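Local coordinates for protein interpain A (Prevotella intermedia, PDB 3BB7) that probably cleaves proteins as a C10-family cysteine protease, made as a zymogen with an inhibitory pro-domain and activated autocatalytically, at residues D47-K52 against W284-D289; G95-Y100 against R111-A116; A120-L125 against T184-C189; H138-P143 against M195-P200. The protein carries 1 engineered substitution. One frame throughout, in Å; residues are numbered along the deposited sequence.

Interaction 1: D47-K52 against W284-D289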
loop_
_atom_site.group_PDB
_atom_site.type_symbol
_atom_site.label_atom_id
_atom_site.label_comp_id
_atom_site.label_asym_id
_atom_site.label_seq_id
_atom_site.Cartn_x
_atom_site.Cartn_y
_atom_site.Cartn_z
ATOM N N ASP A 47 5.746 7.908 11.141
ATOM C CA ASP A 47 5.687 6.544 11.635
ATOM C C ASP A 47 5.347 5.578 10.515
ATOM O O ASP A 47 5.414 4.383 10.723
ATOM C CB ASP A 47 4.622 6.408 12.737
ATOM C CG ASP A 47 5.067 6.971 14.070
ATOM O OD1 ASP A 47 6.263 7.282 14.249
ATOM O OD2 ASP A 47 4.208 7.079 14.967
ATOM N N ASN A 48 4.981 6.105 9.344
ATOM C CA ASN A 48 4.594 5.309 8.147
ATOM C C ASN A 48 5.264 3.922 8.111
ATOM O O ASN A 48 6.400 3.794 7.702
ATOM C CB ASN A 48 4.947 6.138 6.892
ATOM C CG ASN A 48 4.517 5.499 5.600
ATOM O OD1 ASN A 48 4.298 4.299 5.520
ATOM N ND2 ASN A 48 4.455 6.308 4.553
ATOM N N PRO A 49 4.558 2.873 8.545
ATOM C CA PRO A 49 5.194 1.553 8.631
ATOM C C PRO A 49 5.569 0.939 7.260
ATOM O O PRO A 49 6.548 0.167 7.167
ATOM C CB PRO A 49 4.124 0.696 9.340
ATOM C CG PRO A 49 3.320 1.737 10.092
ATOM C CD PRO A 49 3.188 2.838 9.094
ATOM N N SER A 50 4.818 1.254 6.208
ATOM C CA SER A 50 5.086 0.600 4.928
ATOM C C SER A 50 6.323 1.230 4.268
ATOM O O SER A 50 7.144 0.522 3.644
ATOM C CB SER A 50 3.839 0.639 4.061
ATOM O OG SER A 50 2.781 -0.060 4.718
ATOM N N PHE A 51 6.499 2.546 4.444
ATOM C CA PHE A 51 7.724 3.208 3.997
ATOM C C PHE A 51 8.927 2.678 4.780
ATOM O O PHE A 51 10.009 2.432 4.204
ATOM C CB PHE A 51 7.562 4.725 4.163
ATOM C CG PHE A 51 8.791 5.534 3.828
ATOM C CD1 PHE A 51 9.458 6.279 4.815
ATOM C CD2 PHE A 51 9.220 5.618 2.511
ATOM C CE1 PHE A 51 10.585 7.065 4.482
ATOM C CE2 PHE A 51 10.315 6.404 2.159
ATOM C CZ PHE A 51 11.009 7.123 3.153
ATOM N N LYS A 52 8.725 2.435 6.073
ATOM C CA LYS A 52 9.786 1.834 6.883
ATOM C C LYS A 52 10.215 0.471 6.334
ATOM O O LYS A 52 11.425 0.183 6.264
ATOM C CB LYS A 52 9.336 1.726 8.343
ATOM C CG LYS A 52 9.412 3.052 9.048
ATOM C CD LYS A 52 9.048 2.915 10.535
ATOM C CE LYS A 52 9.588 4.087 11.347
ATOM N NZ LYS A 52 9.400 5.383 10.620
ATOM N N TRP A 284 1.242 5.122 0.259
ATOM C CA TRP A 284 1.556 4.281 1.416
ATOM C C TRP A 284 0.385 4.115 2.375
ATOM O O TRP A 284 0.480 3.299 3.291
ATOM C CB TRP A 284 2.716 4.864 2.234
ATOM C CG TRP A 284 3.987 5.081 1.452
ATOM C CD1 TRP A 284 4.474 6.282 0.998
ATOM C CD2 TRP A 284 4.938 4.080 1.055
ATOM N NE1 TRP A 284 5.678 6.088 0.348
ATOM C CE2 TRP A 284 5.971 4.748 0.344
ATOM C CE3 TRP A 284 4.996 2.674 1.187
ATOM C CZ2 TRP A 284 7.055 4.081 -0.203
ATOM C CZ3 TRP A 284 6.114 2.002 0.611
ATOM C CH2 TRP A 284 7.111 2.719 -0.065
ATOM N N GLY A 285 -0.672 4.899 2.209
ATOM C CA GLY A 285 -1.838 4.825 3.098
ATOM C C GLY A 285 -1.500 5.355 4.487
ATOM O O GLY A 285 -2.010 4.866 5.480
ATOM N N TRP A 286 -0.650 6.385 4.545
ATOM C CA TRP A 286 -0.281 6.993 5.818
ATOM C C TRP A 286 -0.494 8.486 5.725
ATOM O O TRP A 286 0.423 9.279 5.933
ATOM C CB TRP A 286 1.130 6.622 6.264
ATOM C CG TRP A 286 1.302 6.769 7.760
ATOM C CD1 TRP A 286 1.885 7.818 8.421
ATOM C CD2 TRP A 286 0.860 5.842 8.782
ATOM N NE1 TRP A 286 1.843 7.600 9.767
ATOM C CE2 TRP A 286 1.206 6.405 10.023
ATOM C CE3 TRP A 286 0.190 4.604 8.758
ATOM C CZ2 TRP A 286 0.944 5.752 11.245
ATOM C CZ3 TRP A 286 -0.071 3.944 9.977
ATOM C CH2 TRP A 286 0.307 4.526 11.199
ATOM N N ASN A 287 -1.725 8.858 5.371
ATOM C CA ASN A 287 -2.166 10.260 5.316
ATOM C C ASN A 287 -1.387 11.087 4.314
ATOM O O ASN A 287 -1.249 12.322 4.486
ATOM C CB ASN A 287 -2.113 10.894 6.723
ATOM C CG ASN A 287 -2.720 9.977 7.746
ATOM O OD1 ASN A 287 -3.912 9.693 7.679
ATOM N ND2 ASN A 287 -1.884 9.403 8.608
ATOM N N GLY A 288 -0.869 10.406 3.290
ATOM C CA GLY A 288 -0.106 11.064 2.235
ATOM C C GLY A 288 1.376 11.203 2.563
ATOM O O GLY A 288 2.178 11.529 1.661
ATOM N N ASP A 289 1.775 10.905 3.797
ATOM C CA ASP A 289 3.180 11.087 4.163
ATOM C C ASP A 289 4.063 10.290 3.198
ATOM O O ASP A 289 3.920 9.081 3.061
ATOM C CB ASP A 289 3.451 10.562 5.558
ATOM C CG ASP A 289 2.814 11.404 6.658
ATOM O OD1 ASP A 289 2.951 10.993 7.851
ATOM O OD2 ASP A 289 2.219 12.473 6.358
HETATM O O HOH W 1 3.389 9.532 11.575
HETATM O O HOH W 2 1.452 2.486 5.595
#

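Interaction 2: G95-Y100 against R111-A116. Engineered in segment 111-116: A116 (natural residue Cys).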
loop_
_atom_site.group_PDB
_atom_site.type_symbol
_atom_site.label_atom_id
_atom_site.label_comp_id
_atom_site.label_asym_id
_atom_site.label_seq_id
_atom_site.Cartn_x
_atom_site.Cartn_y
_atom_site.Cartn_z
ATOM N N GLY A 95 -5.490 7.048 5.594
ATOM C CA GLY A 95 -4.634 6.516 6.628
ATOM C C GLY A 95 -5.384 5.490 7.462
ATOM O O GLY A 95 -6.370 4.886 6.979
ATOM N N GLN A 96 -4.935 5.277 8.703
ATOM C CA GLN A 96 -5.455 4.177 9.519
ATOM C C GLN A 96 -6.110 4.628 10.823
ATOM O O GLN A 96 -6.708 3.796 11.531
ATOM C CB GLN A 96 -4.325 3.212 9.888
ATOM C CG GLN A 96 -3.687 2.489 8.713
ATOM C CD GLN A 96 -2.817 1.339 9.181
ATOM O OE1 GLN A 96 -3.178 0.617 10.114
ATOM N NE2 GLN A 96 -1.662 1.144 8.511
ATOM N N GLN A 97 -5.989 5.908 11.166
ATOM C CA GLN A 97 -6.569 6.420 12.416
ATOM C C GLN A 97 -7.815 7.288 12.174
ATOM O O GLN A 97 -8.576 6.995 11.236
ATOM C CB GLN A 97 -5.494 7.037 13.316
ATOM C CG GLN A 97 -4.441 5.997 13.656
ATOM C CD GLN A 97 -3.468 6.453 14.676
ATOM O OE1 GLN A 97 -2.466 7.086 14.348
ATOM N NE2 GLN A 97 -3.746 6.136 15.932
ATOM N N MET A 98 -8.102 8.288 13.007
ATOM C CA MET A 98 -9.375 8.995 12.809
ATOM C C MET A 98 -9.388 9.823 11.524
ATOM O O MET A 98 -8.384 10.438 11.190
ATOM C CB MET A 98 -9.738 9.842 14.038
ATOM C CG MET A 98 -10.157 8.971 15.208
ATOM S SD MET A 98 -11.773 8.166 14.985
ATOM C CE MET A 98 -12.865 9.601 14.963
ATOM N N PRO A 99 -10.517 9.847 10.811
ATOM C CA PRO A 99 -11.783 9.175 11.093
ATOM C C PRO A 99 -11.922 7.785 10.470
ATOM O O PRO A 99 -12.985 7.150 10.603
ATOM C CB PRO A 99 -12.805 10.105 10.440
ATOM C CG PRO A 99 -12.042 10.627 9.218
ATOM C CD PRO A 99 -10.606 10.719 9.622
ATOM N N TYR A 100 -10.874 7.315 9.792
ATOM C CA TYR A 100 -10.918 6.028 9.096
ATOM C C TYR A 100 -11.319 4.893 10.010
ATOM O O TYR A 100 -11.995 3.957 9.559
ATOM C CB TYR A 100 -9.549 5.746 8.483
ATOM C CG TYR A 100 -9.034 6.943 7.679
ATOM C CD1 TYR A 100 -7.985 7.750 8.158
ATOM C CD2 TYR A 100 -9.638 7.306 6.456
ATOM C CE1 TYR A 100 -7.542 8.884 7.420
ATOM C CE2 TYR A 100 -9.180 8.404 5.726
ATOM C CZ TYR A 100 -8.160 9.195 6.224
ATOM O OH TYR A 100 -7.762 10.248 5.432
ATOM N N ARG A 111 -7.939 3.717 20.191
ATOM C CA ARG A 111 -8.887 3.032 19.326
ATOM C C ARG A 111 -8.148 2.094 18.339
ATOM O O ARG A 111 -7.060 2.422 17.851
ATOM C CB ARG A 111 -9.725 4.049 18.540
ATOM C CG ARG A 111 -10.871 3.464 17.771
ATOM C CD ARG A 111 -11.780 4.558 17.187
ATOM N NE ARG A 111 -12.353 5.429 18.226
ATOM C CZ ARG A 111 -13.454 5.154 18.931
ATOM N NH1 ARG A 111 -14.155 4.031 18.728
ATOM N NH2 ARG A 111 -13.866 6.022 19.864
ATOM N N LEU A 112 -8.755 0.939 18.036
ATOM C CA LEU A 112 -8.155 0.035 17.073
ATOM C C LEU A 112 -7.965 0.773 15.736
ATOM O O LEU A 112 -8.798 1.624 15.359
ATOM C CB LEU A 112 -9.059 -1.174 16.873
ATOM C CG LEU A 112 -9.340 -2.028 18.132
ATOM C CD1 LEU A 112 -10.315 -3.187 17.806
ATOM C CD2 LEU A 112 -8.054 -2.558 18.831
ATOM N N ILE A 113 -6.894 0.438 15.012
ATOM C CA ILE A 113 -6.620 1.096 13.731
ATOM C C ILE A 113 -6.969 0.227 12.546
ATOM O O ILE A 113 -7.202 -0.976 12.695
ATOM C CB ILE A 113 -5.160 1.664 13.706
ATOM C CG1 ILE A 113 -4.084 0.555 13.589
ATOM C CG2 ILE A 113 -4.934 2.549 14.944
ATOM C CD1 ILE A 113 -2.636 1.059 13.451
ATOM N N THR A 114 -7.103 0.830 11.357
ATOM C CA THR A 114 -7.769 0.072 10.308
ATOM C C THR A 114 -6.966 -1.095 9.735
ATOM O O THR A 114 -7.552 -2.063 9.204
ATOM C CB THR A 114 -8.138 0.970 9.120
ATOM O OG1 THR A 114 -6.932 1.558 8.617
ATOM C CG2 THR A 114 -9.149 2.019 9.541
ATOM N N GLY A 115 -5.651 -0.977 9.778
ATOM C CA GLY A 115 -4.748 -1.972 9.141
ATOM C C GLY A 115 -4.351 -1.485 7.750
ATOM O O GLY A 115 -5.188 -0.975 6.985
ATOM N N ALA A 116 -3.081 -1.652 7.397
ATOM C CA ALA A 116 -2.586 -1.178 6.099
ATOM C C ALA A 116 -3.292 -1.844 4.945
ATOM O O ALA A 116 -3.513 -1.227 3.893
ATOM C CB ALA A 116 -1.090 -1.427 5.983
HETATM O O HOH W 3 -6.004 5.004 17.511
#

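Interaction 3: A120-L125 against T184-C189. Unlike the reference sequence in segment 120-125: V124 (reference Ala).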
loop_
_atom_site.group_PDB
_atom_site.type_symbol
_atom_site.label_atom_id
_atom_site.label_comp_id
_atom_site.label_asym_id
_atom_site.label_seq_id
_atom_site.Cartn_x
_atom_site.Cartn_y
_atom_site.Cartn_z
ATOM N N ALA A 120 -5.211 0.288 2.041
ATOM C CA ALA A 120 -4.864 0.136 0.628
ATOM C C ALA A 120 -6.088 -0.346 -0.178
ATOM O O ALA A 120 -6.416 0.231 -1.212
ATOM C CB ALA A 120 -3.703 -0.854 0.482
ATOM N N THR A 121 -6.798 -1.368 0.316
ATOM C CA THR A 121 -7.975 -1.881 -0.385
ATOM C C THR A 121 -9.049 -0.803 -0.510
ATOM O O THR A 121 -9.622 -0.614 -1.583
ATOM C CB THR A 121 -8.508 -3.109 0.374
ATOM O OG1 THR A 121 -7.475 -4.105 0.428
ATOM C CG2 THR A 121 -9.709 -3.700 -0.335
ATOM N N ALA A 122 -9.306 -0.055 0.563
ATOM C CA ALA A 122 -10.344 0.989 0.498
ATOM C C ALA A 122 -9.990 2.035 -0.574
ATOM O O ALA A 122 -10.872 2.492 -1.312
ATOM C CB ALA A 122 -10.527 1.616 1.884
ATOM N N GLN A 123 -8.711 2.402 -0.665
ATOM C CA GLN A 123 -8.343 3.424 -1.655
ATOM C C GLN A 123 -8.515 2.890 -3.079
ATOM O O GLN A 123 -8.934 3.628 -3.977
ATOM C CB GLN A 123 -6.942 3.953 -1.434
ATOM C CG GLN A 123 -6.803 4.751 -0.139
ATOM C CD GLN A 123 -5.481 5.494 -0.038
ATOM O OE1 GLN A 123 -5.416 6.717 -0.246
ATOM N NE2 GLN A 123 -4.420 4.764 0.285
ATOM N N VAL A 124 -8.188 1.617 -3.312
ATOM C CA VAL A 124 -8.439 1.054 -4.635
ATOM C C VAL A 124 -9.940 0.956 -4.939
ATOM O O VAL A 124 -10.358 1.326 -6.029
ATOM C CB VAL A 124 -7.727 -0.309 -4.783
ATOM C CG1 VAL A 124 -8.100 -0.982 -6.156
ATOM C CG2 VAL A 124 -6.220 -0.091 -4.713
ATOM N N LEU A 125 -10.758 0.482 -4.001
ATOM C CA LEU A 125 -12.217 0.423 -4.253
ATOM C C LEU A 125 -12.795 1.807 -4.517
ATOM O O LEU A 125 -13.623 1.994 -5.427
ATOM C CB LEU A 125 -12.934 -0.213 -3.065
ATOM C CG LEU A 125 -13.065 -1.753 -3.164
ATOM C CD1 LEU A 125 -11.766 -2.468 -3.599
ATOM C CD2 LEU A 125 -13.670 -2.376 -1.913
ATOM N N THR A 184 -17.004 3.307 7.170
ATOM C CA THR A 184 -17.734 2.093 6.815
ATOM C C THR A 184 -16.906 1.262 5.841
ATOM O O THR A 184 -16.756 0.059 6.040
ATOM C CB THR A 184 -19.086 2.468 6.197
ATOM O OG1 THR A 184 -19.871 3.166 7.183
ATOM C CG2 THR A 184 -19.815 1.227 5.720
ATOM N N LEU A 185 -16.379 1.907 4.792
ATOM C CA LEU A 185 -15.564 1.218 3.804
ATOM C C LEU A 185 -14.308 0.587 4.439
ATOM O O LEU A 185 -13.981 -0.575 4.173
ATOM C CB LEU A 185 -15.198 2.185 2.667
ATOM C CG LEU A 185 -14.322 1.611 1.546
ATOM C CD1 LEU A 185 -15.069 0.451 0.806
ATOM C CD2 LEU A 185 -13.923 2.683 0.563
ATOM N N MET A 186 -13.628 1.338 5.313
ATOM C CA MET A 186 -12.430 0.830 6.010
ATOM C C MET A 186 -12.758 -0.397 6.850
ATOM O O MET A 186 -12.050 -1.390 6.789
ATOM C CB MET A 186 -11.876 1.909 6.938
ATOM C CG MET A 186 -11.201 3.051 6.226
ATOM S SD MET A 186 -9.574 2.565 5.614
ATOM C CE MET A 186 -9.089 4.069 4.771
ATOM N N LEU A 187 -13.860 -0.321 7.614
ATOM C CA LEU A 187 -14.252 -1.432 8.473
ATOM C C LEU A 187 -14.561 -2.653 7.602
ATOM O O LEU A 187 -14.092 -3.753 7.859
ATOM C CB LEU A 187 -15.472 -1.032 9.289
ATOM C CG LEU A 187 -16.333 -2.162 9.854
ATOM C CD1 LEU A 187 -15.574 -2.727 10.962
ATOM C CD2 LEU A 187 -17.672 -1.625 10.321
ATOM N N HIS A 188 -15.305 -2.443 6.523
ATOM C CA HIS A 188 -15.694 -3.569 5.677
ATOM C C HIS A 188 -14.490 -4.197 4.993
ATOM O O HIS A 188 -14.397 -5.435 4.914
ATOM C CB HIS A 188 -16.738 -3.112 4.681
ATOM C CG HIS A 188 -18.079 -2.897 5.297
ATOM N ND1 HIS A 188 -19.248 -3.094 4.593
ATOM C CD2 HIS A 188 -18.443 -2.557 6.563
ATOM C CE1 HIS A 188 -20.279 -2.839 5.387
ATOM N NE2 HIS A 188 -19.821 -2.540 6.592
ATOM N N CYS A 189 -13.543 -3.363 4.558
ATOM C CA CYS A 189 -12.317 -3.912 3.930
ATOM C C CYS A 189 -11.527 -4.732 4.930
ATOM O O CYS A 189 -10.950 -5.779 4.549
ATOM C CB CYS A 189 -11.449 -2.801 3.356
ATOM S SG CYS A 189 -12.167 -2.049 1.871
#

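Interaction 4: H138-P143 against M195-P200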
loop_
_atom_site.group_PDB
_atom_site.type_symbol
_atom_site.label_atom_id
_atom_site.label_comp_id
_atom_site.label_asym_id
_atom_site.label_seq_id
_atom_site.Cartn_x
_atom_site.Cartn_y
_atom_site.Cartn_z
ATOM N N HIS A 138 -20.070 -10.808 7.619
ATOM C CA HIS A 138 -19.001 -11.521 8.298
ATOM C C HIS A 138 -18.615 -10.781 9.561
ATOM O O HIS A 138 -18.813 -9.581 9.671
ATOM C CB HIS A 138 -17.776 -11.642 7.385
ATOM C CG HIS A 138 -16.691 -12.540 7.906
ATOM N ND1 HIS A 138 -16.899 -13.866 8.216
ATOM C CD2 HIS A 138 -15.363 -12.312 8.090
ATOM C CE1 HIS A 138 -15.749 -14.408 8.601
ATOM N NE2 HIS A 138 -14.804 -13.488 8.527
ATOM N N THR A 139 -18.032 -11.532 10.496
ATOM C CA THR A 139 -17.594 -11.008 11.777
ATOM C C THR A 139 -16.181 -11.503 12.072
ATOM O O THR A 139 -15.865 -12.678 11.791
ATOM C CB THR A 139 -18.569 -11.485 12.881
ATOM O OG1 THR A 139 -19.873 -10.964 12.605
ATOM C CG2 THR A 139 -18.135 -11.006 14.270
ATOM N N VAL A 140 -15.312 -10.604 12.555
ATOM C CA VAL A 140 -14.069 -11.024 13.212
ATOM C C VAL A 140 -14.125 -10.574 14.671
ATOM O O VAL A 140 -15.090 -9.911 15.095
ATOM C CB VAL A 140 -12.830 -10.471 12.495
ATOM C CG1 VAL A 140 -12.829 -10.890 11.018
ATOM C CG2 VAL A 140 -12.732 -8.934 12.609
ATOM N N HIS A 141 -13.136 -10.959 15.469
ATOM C CA HIS A 141 -13.175 -10.680 16.912
ATOM C C HIS A 141 -11.922 -9.965 17.351
ATOM O O HIS A 141 -10.853 -10.101 16.724
ATOM C CB HIS A 141 -13.392 -11.983 17.710
ATOM C CG HIS A 141 -14.749 -12.575 17.477
ATOM N ND1 HIS A 141 -15.018 -13.452 16.442
ATOM C CD2 HIS A 141 -15.939 -12.345 18.091
ATOM C CE1 HIS A 141 -16.308 -13.756 16.445
ATOM N NE2 HIS A 141 -16.886 -13.112 17.445
ATOM N N TYR A 142 -12.043 -9.234 18.464
ATOM C CA TYR A 142 -10.901 -8.592 19.100
ATOM C C TYR A 142 -10.824 -9.050 20.547
ATOM O O TYR A 142 -11.761 -8.837 21.314
ATOM C CB TYR A 142 -11.003 -7.066 19.036
ATOM C CG TYR A 142 -9.851 -6.432 19.784
ATOM C CD1 TYR A 142 -8.539 -6.506 19.283
ATOM C CD2 TYR A 142 -10.058 -5.781 20.996
ATOM C CE1 TYR A 142 -7.457 -5.962 19.984
ATOM C CE2 TYR A 142 -8.993 -5.224 21.701
ATOM C CZ TYR A 142 -7.694 -5.316 21.194
ATOM O OH TYR A 142 -6.634 -4.762 21.875
ATOM N N PRO A 143 -9.709 -9.681 20.944
ATOM C CA PRO A 143 -8.529 -9.994 20.123
ATOM C C PRO A 143 -8.836 -11.092 19.123
ATOM O O PRO A 143 -9.771 -11.903 19.349
ATOM C CB PRO A 143 -7.542 -10.496 21.167
ATOM C CG PRO A 143 -8.414 -11.118 22.199
ATOM C CD PRO A 143 -9.563 -10.190 22.322
ATOM N N MET A 195 -9.079 -9.296 9.174
ATOM C CA MET A 195 -8.143 -8.475 9.927
ATOM C C MET A 195 -7.983 -8.952 11.371
ATOM O O MET A 195 -8.973 -9.313 12.028
ATOM C CB MET A 195 -8.639 -7.021 9.939
ATOM C CG MET A 195 -7.629 -5.952 10.411
ATOM S SD MET A 195 -6.130 -5.838 9.392
ATOM C CE MET A 195 -6.798 -5.126 7.882
ATOM N N GLN A 196 -6.742 -8.882 11.858
ATOM C CA GLN A 196 -6.402 -9.135 13.267
ATOM C C GLN A 196 -6.151 -7.738 13.814
ATOM O O GLN A 196 -5.069 -7.171 13.658
ATOM C CB GLN A 196 -5.148 -9.998 13.363
ATOM C CG GLN A 196 -5.434 -11.422 12.828
ATOM C CD GLN A 196 -4.276 -12.360 12.982
ATOM O OE1 GLN A 196 -3.986 -13.149 12.073
ATOM N NE2 GLN A 196 -3.608 -12.298 14.135
ATOM N N TYR A 197 -7.158 -7.180 14.476
ATOM C CA TYR A 197 -7.131 -5.770 14.835
ATOM C C TYR A 197 -6.239 -5.524 16.036
ATOM O O TYR A 197 -6.122 -6.362 16.960
ATOM C CB TYR A 197 -8.533 -5.280 15.130
ATOM C CG TYR A 197 -9.309 -4.952 13.872
ATOM C CD1 TYR A 197 -10.323 -5.795 13.422
ATOM C CD2 TYR A 197 -9.047 -3.796 13.143
ATOM C CE1 TYR A 197 -11.054 -5.516 12.233
ATOM C CE2 TYR A 197 -9.772 -3.491 11.975
ATOM C CZ TYR A 197 -10.792 -4.343 11.539
ATOM O OH TYR A 197 -11.460 -4.038 10.389
ATOM N N GLY A 198 -5.644 -4.331 16.072
ATOM C CA GLY A 198 -4.846 -3.933 17.236
ATOM C C GLY A 198 -4.901 -2.433 17.406
ATOM O O GLY A 198 -5.341 -1.722 16.502
ATOM N N GLY A 199 -4.484 -1.950 18.571
ATOM C CA GLY A 199 -4.407 -0.500 18.806
ATOM C C GLY A 199 -3.227 0.168 18.122
ATOM O O GLY A 199 -2.453 -0.487 17.432
ATOM N N PRO A 200 -3.097 1.503 18.285
ATOM C CA PRO A 200 -2.086 2.269 17.540
ATOM C C PRO A 200 -0.660 1.755 17.701
ATOM O O PRO A 200 0.138 1.860 16.772
ATOM C CB PRO A 200 -2.208 3.686 18.114
ATOM C CG PRO A 200 -3.109 3.582 19.316
ATOM C CD PRO A 200 -3.932 2.341 19.161
HETATM O O HOH W 4 -9.486 -8.806 14.764
HETATM O O HOH W 5 -4.125 -4.298 20.565
#

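Interaction 1: D47-K52 against W284-D289
N48, the N-cap of pro-domain helix 49-68, lies against W284 and W286 in the protease loop between strands 280-283 and 292-294. Its CG is anti to the backbone N (chi1 -176°), which sets CG near the CB atoms of both tryptophans, 3.6 Å from W286 CB. Asparagine suits the cap: OD1 accepts from F51 N at 3.0 Å, nearly straight at the hydrogen, with the donor well above the carbonyl plane, and more weakly from S50 N. Across the interface, N48 ND2 makes a weak bond to D289 O (3.2 Å) at the end of the type I' turn W286-D289. One face of W286 is layered with pro-domain atoms, consistent with a pro-domain that obstructs the active site: N48 CA is 3.6 Å from the centroid of its five-membered ring, and P49 CD, a carbon polarised by the adjacent nitrogen, is 3.6 Å from that of its six-membered ring, both CH-pi contacts. Water 1 accepts from W286 NE1 and D47 N. F51 CA lies over W284, and the phenyl edge is directed at the indole face, offset, with planes 70° apart; W284 NE1 is bonded to V290 O. S50 CB touches W284 CE3 at 3.7 Å. S50 OG is bonded to A268 N, and the serine side chain comes within about 3 Å (nearest atoms) of that of H267, the predicted proton acceptor.

Interaction 2: G95-Y100 against R111-A116
Q96 and A116 meet in an arrangement that matches the oxyanion hole of papain-like (clan CA) proteases, in which a glutamine side-chain amide and the backbone N of the catalytic cysteine probably stabilise the tetrahedral intermediate. A116 is an engineered replacement of that cysteine, the predicted nucleophile. Q96 NE2 and A116 N lie 3.3 Å apart; both are donors, so they do not bond to each other. The glutamine is held at both ends. Its backbone O accepts from T114 N at 3.0 Å (154° at the hydrogen), the donor lying in the carbonyl plane on a lone pair, while OE1 takes a weak bond from G115 N at 3.0 Å; NE2, the other branch of the amide, lies beside A116. G115 precedes the helix with positive phi (96°), at angles where a CB would be jammed against the preceding carbonyl O. T114 OG1 packs 3.3 Å from Q96 CB and has its polar partner in T119 OG1, whereas T114 CG2 rests on Y100 O. I113 O is bonded to S204 OG. Further along, water 3 joins the segments: it accepts from Q97 NE2 (3.0 Å) and donates to R111 O (2.8 Å). R111 NH1 is bonded to L104 O, and the aliphatic part of the arginine lies near M98 SD. Beside the water bridge, the branched I113 suits the stem of Q97, with I113 CG2 3.7 Å from Q97 CG.

Interaction 3: A120-L125 against T184-C189
A122 of helix 116-128 and L185, M186 and C189 of helix 176-192 form the centre of a buried helix-helix contact in the protease domain, one of the two helices, 116-128, being the one that begins at A116, the predicted nucleophile position (engineered here). The axes of the two short segments approach to 9.0 Å, with their directions 122° apart. The small A122 permits this spacing. Apolar contacts carry the interface. L185 has CG anti to the backbone N (chi1 179°), which puts CG 3.8 Å from A122 CB, and its CD2 lies equally near; M186 SD is 4.0 Å from A122 CB. The M186 CB points away from helix 116-128, but the chain bends at chi2 and brings the sulfur back to the alanine. L125 CD2 continues the patch, 4.2 Å from L185 CD1. The thiol sulfur is the second focus: C189 SG touches T121 CG2 at 3.7 Å, with A122 CB and L125 CD2 also close by. T121 OG1 bonds to V117 O one turn earlier in its helix, so the threonine can present its methyl to C189. With no hydrogen bond crossing between segments 120-125 and 184-189, the contact depends on the fit of methyls and sulfurs, in keeping with its fully buried setting.

Interaction 4: H138-P143 against M195-P200
V140 and Y142, on strand 138-142 of a two-stranded antiparallel sheet, pack against Y197 in the loop that follows helix 176-192. The touching backbones run almost parallel, 10° apart, but no direct hydrogen bond joins them; side chains and waters do. Valine, beta-branched and at home in a strand, is turned with CG2 between the backbone N and the carbonyl carbon. That methyl meets the edge of the Y197 ring, near its plane, with V140 CG2 3.8 Å from Y197 CE1. One face of the Y197 ring receives M195 CG, 3.5 Å above the ring plane and over its centre. Y142 differs, with CG anti to the backbone N (chi1 176°): Y142 CE1 approaches Y197 O at 3.3 Å, the oxygen lying at the ring edge near its plane, where the polarised C-H groups point. Water 4 bridges the backbones, donating to H141 O (2.7 Å) and M195 O (2.8 Å) and accepting from Y197 N (2.9 Å). The phenol is why tyrosine suits the far end: water 5 lies 2.9 Å from Y142 OH and accepts from G199 N at 3.1 Å.

Interaction 1 closes the longest of the four loops, tying the pro-domain helix 49-68 to the protease domain, and the other three are nested within it. Interaction 2 comes next and ends where helix 116-128 begins; interaction 3 uses that same helix. Segments of interactions 3 and 4 alternate along the chain. Centres of interactions 2 and 3 are about 11 Å apart, with M186 packing on Y100 and T114; interaction 4, about 12 Å from interaction 2, joins it through a probable I113 N to G198 O bond. W286 touches Q96, and S50 lies near A116, so the pro-domain contact abuts the predicted active site, which is consistent with a latent zymogen.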